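Long-range contacts in syncytin-1 (Homo sapiens, PDB 5HA6), which probably drives the merging of cell membranes, as retroviral envelope fusion subunits do, by folding back into a trimeric helical hairpin: residues R42-L47 / K101-R106; E35-M40 / D105-R110. The protein carries 1 engineered substitution. All blocks are in the same frame, centred on the assembly; numbering follows the deposited sequence.

Interaction 1: residues R42-L47 / K101-R106; sequences RVADSL and KEIRDR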
loop_
_atom_site.group_PDB
_atom_site.type_symbol
_atom_site.label_atom_id
_atom_site.label_comp_id
_atom_site.label_asym_id
_atom_site.label_seq_id
_atom_site.Cartn_x
_atom_site.Cartn_y
_atom_site.Cartn_z
ATOM N N ARG A 42 -12.718 5.379 3.527
ATOM C CA ARG A 42 -11.864 4.408 4.225
ATOM C C ARG A 42 -10.741 3.881 3.325
ATOM O O ARG A 42 -9.577 3.781 3.767
ATOM C CB ARG A 42 -12.706 3.250 4.771
ATOM C CG ARG A 42 -13.600 3.702 5.893
ATOM C CD ARG A 42 -14.790 2.815 6.114
ATOM N NE ARG A 42 -15.457 3.207 7.363
ATOM C CZ ARG A 42 -16.451 4.081 7.464
ATOM N NH1 ARG A 42 -16.958 4.722 6.402
ATOM N NH2 ARG A 42 -16.932 4.332 8.652
ATOM N N VAL A 43 -11.046 3.600 2.047
ATOM C CA VAL A 43 -9.953 3.296 1.118
ATOM C C VAL A 43 -8.884 4.426 1.055
ATOM O O VAL A 43 -7.661 4.155 1.141
ATOM C CB VAL A 43 -10.508 3.006 -0.271
ATOM C CG1 VAL A 43 -9.383 2.797 -1.321
ATOM C CG2 VAL A 43 -11.444 1.794 -0.218
ATOM N N ALA A 44 -9.309 5.662 0.852
ATOM C CA ALA A 44 -8.375 6.768 0.781
ATOM C C ALA A 44 -7.523 6.839 2.039
ATOM O O ALA A 44 -6.276 6.983 1.964
ATOM C CB ALA A 44 -9.128 8.099 0.580
ATOM N N ASP A 45 -8.190 6.757 3.198
ATOM C CA ASP A 45 -7.458 6.728 4.468
ATOM C C ASP A 45 -6.375 5.649 4.468
ATOM O O ASP A 45 -5.202 5.890 4.900
ATOM C CB ASP A 45 -8.399 6.507 5.670
ATOM C CG ASP A 45 -9.254 7.749 6.015
ATOM O OD1 ASP A 45 -9.058 8.830 5.407
ATOM O OD2 ASP A 45 -10.127 7.629 6.918
ATOM N N SER A 46 -6.753 4.456 4.008
ATOM C CA SER A 46 -5.811 3.341 3.973
ATOM C C SER A 46 -4.643 3.599 3.043
ATOM O O SER A 46 -3.464 3.315 3.392
ATOM C CB SER A 46 -6.538 2.048 3.587
ATOM O OG SER A 46 -7.555 1.747 4.526
ATOM N N LEU A 47 -4.937 4.113 1.852
ATOM C CA LEU A 47 -3.873 4.415 0.888
ATOM C C LEU A 47 -2.884 5.404 1.487
ATOM O O LEU A 47 -1.653 5.220 1.370
ATOM C CB LEU A 47 -4.451 4.977 -0.428
ATOM C CG LEU A 47 -5.333 4.014 -1.215
ATOM C CD1 LEU A 47 -6.083 4.793 -2.334
ATOM C CD2 LEU A 47 -4.565 2.824 -1.811
ATOM N N LYS A 101 -6.262 12.480 -3.279
ATOM C CA LYS A 101 -6.923 13.768 -3.240
ATOM C C LYS A 101 -7.996 13.824 -4.323
ATOM O O LYS A 101 -9.075 14.392 -4.095
ATOM C CB LYS A 101 -5.890 14.917 -3.363
ATOM C CG LYS A 101 -5.091 15.162 -2.035
ATOM C CD LYS A 101 -4.012 16.203 -2.167
ATOM C CE LYS A 101 -3.176 16.341 -0.883
ATOM N NZ LYS A 101 -2.338 17.556 -0.904
ATOM N N GLU A 102 -7.719 13.203 -5.476
ATOM C CA GLU A 102 -8.737 13.084 -6.548
ATOM C C GLU A 102 -9.966 12.258 -6.121
ATOM O O GLU A 102 -11.109 12.628 -6.379
ATOM C CB GLU A 102 -8.103 12.446 -7.785
ATOM C CG GLU A 102 -7.176 13.389 -8.541
ATOM C CD GLU A 102 -6.465 12.655 -9.685
ATOM O OE1 GLU A 102 -7.010 11.613 -10.153
ATOM O OE2 GLU A 102 -5.364 13.090 -10.093
ATOM N N ILE A 103 -9.722 11.134 -5.467
ATOM C CA ILE A 103 -10.817 10.376 -4.854
ATOM C C ILE A 103 -11.646 11.197 -3.842
ATOM O O ILE A 103 -12.890 11.168 -3.857
ATOM C CB ILE A 103 -10.252 9.123 -4.183
ATOM C CG1 ILE A 103 -9.701 8.176 -5.283
ATOM C CG2 ILE A 103 -11.297 8.470 -3.323
ATOM C CD1 ILE A 103 -8.920 6.993 -4.744
ATOM N N ARG A 104 -10.968 11.897 -2.947
ATOM C CA ARG A 104 -11.657 12.764 -2.004
ATOM C C ARG A 104 -12.436 13.905 -2.717
ATOM O O ARG A 104 -13.567 14.275 -2.283
ATOM C CB ARG A 104 -10.627 13.287 -0.989
ATOM C CG ARG A 104 -10.181 12.143 -0.014
ATOM C CD ARG A 104 -9.167 12.601 0.996
ATOM N NE ARG A 104 -8.950 11.550 1.989
ATOM C CZ ARG A 104 -7.863 11.448 2.742
ATOM N NH1 ARG A 104 -6.882 12.352 2.671
ATOM N NH2 ARG A 104 -7.773 10.456 3.600
ATOM N N ASP A 105 -11.876 14.446 -3.824
ATOM C CA ASP A 105 -12.609 15.428 -4.617
ATOM C C ASP A 105 -13.871 14.825 -5.185
ATOM O O ASP A 105 -14.898 15.485 -5.274
ATOM C CB ASP A 105 -11.782 15.959 -5.805
ATOM C CG ASP A 105 -10.575 16.707 -5.380
ATOM O OD1 ASP A 105 -10.544 17.181 -4.214
ATOM O OD2 ASP A 105 -9.676 16.852 -6.239
ATOM N N ARG A 106 -13.755 13.600 -5.683
ATOM C CA ARG A 106 -14.922 12.938 -6.274
ATOM C C ARG A 106 -16.007 12.672 -5.249
ATOM O O ARG A 106 -17.209 12.858 -5.566
ATOM C CB ARG A 106 -14.480 11.639 -6.966
ATOM C CG ARG A 106 -13.658 11.933 -8.208
ATOM C CD ARG A 106 -13.010 10.685 -8.808
ATOM N NE ARG A 106 -14.074 9.751 -9.235
ATOM C CZ ARG A 106 -14.797 9.860 -10.335
ATOM N NH1 ARG A 106 -14.552 10.799 -11.259
ATOM N NH2 ARG A 106 -15.764 8.971 -10.539
HETATM O O HOH W 1 -10.759 10.082 3.169
#
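Arg104 reaches across from helix 93-115 to both Ala44 and Asp45 on helix 25-71. Its CG lies beside the backbone N, with chi1 at -72°, and from there the chain runs extended to NE, which lays the aliphatic part along the flank of the interface and delivers the guanidinium to the neighbouring helix. Asp45 sets out from its own backbone away from helix 93-115, yet its carboxylate turns back far enough for OD1 to come 2.7 Å from Arg104 NH2. This salt bridge is close but poorly aimed: the N-H···O angle is 125°, so the hydrogen bond within it is weak, although OD1 sits at the guanidinium edge near its plane. The two flat groups are turned 71° apart and share one oxygen and one nitrogen, not a two-pronged pairing. A water accepts from Arg104 NE and lies 3.1 Å from Asp45 OD1, to which it probably donates, so that it may join the two side chains by a second route. OD2 of the carboxylate is held elsewhere, by Lys99 of the third subunit.

Ala44 CB bridges the two characters of the contact, lying obliquely to the guanidinium, 3.7 Å from Arg104 NE, and more loosely beside Ile103 CG2. Further in the contact is apolar: one turn on from Ala44, Leu47 CD1 meets Ile103 CD1 at 4.3 Å, methyl to methyl. Leu47 also packs on Leu47 of the third subunit, and Arg42 of the second subunit lies against Ile103. The two segments run antiparallel, their axes 9.8 Å apart, with small Ala44 facing Ile103. An outer helix laid antiparallel along a central trimeric coiled coil is the hallmark of the six-helix bundle of class I fusion proteins.

Interaction 2: residues E35-M40 / D105-R110; sequences ELNGDM and DRIQRR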
loop_
_atom_site.group_PDB
_atom_site.type_symbol
_atom_site.label_atom_id
_atom_site.label_comp_id
_atom_site.label_asym_id
_atom_site.label_seq_id
_atom_site.Cartn_x
_atom_site.Cartn_y
_atom_site.Cartn_z
ATOM N N GLU A 35 -23.195 5.200 0.195
ATOM C CA GLU A 35 -22.415 3.963 0.433
ATOM C C GLU A 35 -21.006 4.002 -0.221
ATOM O O GLU A 35 -19.952 3.749 0.419
ATOM C CB GLU A 35 -23.204 2.738 -0.075
ATOM C CG GLU A 35 -24.437 2.402 0.745
ATOM C CD GLU A 35 -24.133 1.813 2.108
ATOM O OE1 GLU A 35 -22.985 1.360 2.325
ATOM O OE2 GLU A 35 -25.069 1.776 2.950
ATOM N N LEU A 36 -20.996 4.320 -1.509
ATOM C CA LEU A 36 -19.763 4.513 -2.244
ATOM C C LEU A 36 -18.866 5.489 -1.487
ATOM O O LEU A 36 -17.696 5.176 -1.153
ATOM C CB LEU A 36 -20.088 5.018 -3.671
ATOM C CG LEU A 36 -18.846 5.407 -4.515
ATOM C CD1 LEU A 36 -17.950 4.227 -4.668
ATOM C CD2 LEU A 36 -19.206 5.951 -5.904
ATOM N N ASN A 37 -19.392 6.670 -1.175
ATOM C CA ASN A 37 -18.587 7.680 -0.475
ATOM C C ASN A 37 -17.987 7.161 0.834
ATOM O O ASN A 37 -16.787 7.325 1.086
ATOM C CB ASN A 37 -19.418 8.927 -0.191
ATOM C CG ASN A 37 -19.615 9.796 -1.430
ATOM O OD1 ASN A 37 -19.069 9.507 -2.501
ATOM N ND2 ASN A 37 -20.427 10.851 -1.292
ATOM N N GLY A 38 -18.799 6.507 1.663
ATOM C CA GLY A 38 -18.251 5.995 2.929
ATOM C C GLY A 38 -17.201 4.873 2.785
ATOM O O GLY A 38 -16.245 4.782 3.589
ATOM N N ASP A 39 -17.372 3.989 1.811
ATOM C CA ASP A 39 -16.310 3.018 1.510
ATOM C C ASP A 39 -15.025 3.749 1.040
ATOM O O ASP A 39 -13.922 3.512 1.522
ATOM C CB ASP A 39 -16.750 2.047 0.413
ATOM C CG ASP A 39 -17.759 1.013 0.865
ATOM O OD1 ASP A 39 -18.457 1.164 1.892
ATOM O OD2 ASP A 39 -17.896 0.032 0.111
ATOM N N MET A 40 -15.169 4.663 0.082
ATOM C CA MET A 40 -14.002 5.361 -0.464
ATOM C C MET A 40 -13.256 6.258 0.518
ATOM O O MET A 40 -12.036 6.422 0.381
ATOM C CB MET A 40 -14.423 6.189 -1.693
ATOM C CG MET A 40 -14.775 5.316 -2.823
ATOM S SD MET A 40 -13.289 4.489 -3.492
ATOM C CE MET A 40 -13.951 3.408 -4.701
ATOM N N ASP A 105 -11.876 14.446 -3.824
ATOM C CA ASP A 105 -12.609 15.428 -4.617
ATOM C C ASP A 105 -13.871 14.825 -5.185
ATOM O O ASP A 105 -14.898 15.485 -5.274
ATOM C CB ASP A 105 -11.782 15.959 -5.805
ATOM C CG ASP A 105 -10.575 16.707 -5.380
ATOM O OD1 ASP A 105 -10.544 17.181 -4.214
ATOM O OD2 ASP A 105 -9.676 16.852 -6.239
ATOM N N ARG A 106 -13.755 13.600 -5.683
ATOM C CA ARG A 106 -14.922 12.938 -6.274
ATOM C C ARG A 106 -16.007 12.672 -5.249
ATOM O O ARG A 106 -17.209 12.858 -5.566
ATOM C CB ARG A 106 -14.480 11.639 -6.966
ATOM C CG ARG A 106 -13.658 11.933 -8.208
ATOM C CD ARG A 106 -13.010 10.685 -8.808
ATOM N NE ARG A 106 -14.074 9.751 -9.235
ATOM C CZ ARG A 106 -14.797 9.860 -10.335
ATOM N NH1 ARG A 106 -14.552 10.799 -11.259
ATOM N NH2 ARG A 106 -15.764 8.971 -10.539
ATOM N N ILE A 107 -15.610 12.241 -4.035
ATOM C CA ILE A 107 -16.565 12.162 -2.938
ATOM C C ILE A 107 -17.286 13.489 -2.697
ATOM O O ILE A 107 -18.542 13.564 -2.646
ATOM C CB ILE A 107 -15.882 11.754 -1.644
ATOM C CG1 ILE A 107 -15.385 10.323 -1.786
ATOM C CG2 ILE A 107 -16.803 11.945 -0.437
ATOM C CD1 ILE A 107 -14.321 9.960 -0.765
ATOM N N GLN A 108 -16.535 14.546 -2.513
ATOM C CA GLN A 108 -17.117 15.832 -2.281
ATOM C C GLN A 108 -17.988 16.244 -3.449
ATOM O O GLN A 108 -19.032 16.747 -3.241
ATOM C CB GLN A 108 -16.056 16.882 -1.962
ATOM C CG GLN A 108 -15.351 16.686 -0.636
ATOM C CD GLN A 108 -16.283 16.772 0.553
ATOM O OE1 GLN A 108 -16.995 17.726 0.724
ATOM N NE2 GLN A 108 -16.295 15.741 1.349
ATOM N N ARG A 109 -17.562 15.978 -4.665
ATOM C CA ARG A 109 -18.374 16.438 -5.797
ATOM C C ARG A 109 -19.717 15.716 -5.837
ATOM O O ARG A 109 -20.753 16.333 -6.117
ATOM C CB ARG A 109 -17.665 16.243 -7.142
ATOM C CG ARG A 109 -18.597 16.526 -8.362
ATOM C CD ARG A 109 -17.899 16.395 -9.720
ATOM N NE ARG A 109 -17.510 15.011 -10.026
ATOM C CZ ARG A 109 -16.907 14.637 -11.151
ATOM N NH1 ARG A 109 -16.620 15.529 -12.089
ATOM N NH2 ARG A 109 -16.589 13.367 -11.347
ATOM N N ARG A 110 -19.716 14.394 -5.577
ATOM C CA ARG A 110 -21.003 13.675 -5.548
ATOM C C ARG A 110 -21.937 14.247 -4.493
ATOM O O ARG A 110 -23.124 14.520 -4.750
ATOM C CB ARG A 110 -20.774 12.188 -5.267
ATOM C CG ARG A 110 -20.214 11.455 -6.484
ATOM C CD ARG A 110 -20.273 9.975 -6.281
ATOM N NE ARG A 110 -19.250 9.599 -5.306
ATOM C CZ ARG A 110 -18.041 9.158 -5.629
ATOM N NH1 ARG A 110 -17.682 9.070 -6.898
ATOM N NH2 ARG A 110 -17.171 8.866 -4.672
#
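With chi1 at -77°, Asn37 carries its CG beside the backbone N and its amide across to helix 93-115, while Arg110 starts in the same sense and then bends at chi3 (-73°), bringing NE and NH2 to face that amide. Both nitrogens donate to one atom, Asn37 OD1. The bond from Arg110 NE to Asn37 OD1 is 2.8 Å long with an N-H···O angle of 152°; that from Arg110 NH2 to Asn37 OD1, at 3.0 Å, is a little more bent but comes in nearly along the C=O axis. OD1 lies in the guanidinium plane, even though the amide itself is turned well out of it.

Leu36 covers one face of the guanidinium: its CD2 sits over the centre, 3.4 Å from Arg110 CZ, and the carbonyl oxygen of Arg106 lies over the opposite face. In the six-helix bundle expected of a retroviral fusion subunit the outer helix packs against two inner helices, consistent with Arg110 also forming salt bridges through NH1 to Glu35 of the second subunit and through NH2 to Asp39 of the second subunit.

Ile107 packs beside this polar cluster. Its CG2 lies against the Asn37 amide, 3.7 Å from Asn37 CG, and its CD1 reaches Met40 CB at 3.9 Å. Beyond CB the Met40 chain bends away from helix 93-115, and its side chain packs on Met40 of the third subunit.

Interactions 1 and 2 are neighbouring levels of one antiparallel pairing between helix 25-71 and helix 93-115. Their centres lie 8 Å apart, and Ile103 CG2 of the first packs on Met40 CB of the second, so the apolar strip runs through both. Each is largely buried, yet their polar chemistry differs. In 42-47/101-106 the charged pair sits at the partly exposed margin and involves a water; in 35-40/105-110 a buried arginine meets a neutral amide and finds its carboxylates on another subunit. Interaction 2 also buries more surface, 265 Å² against 197 Å². Both extend into the trimer, where residues of neighbouring subunits complete them.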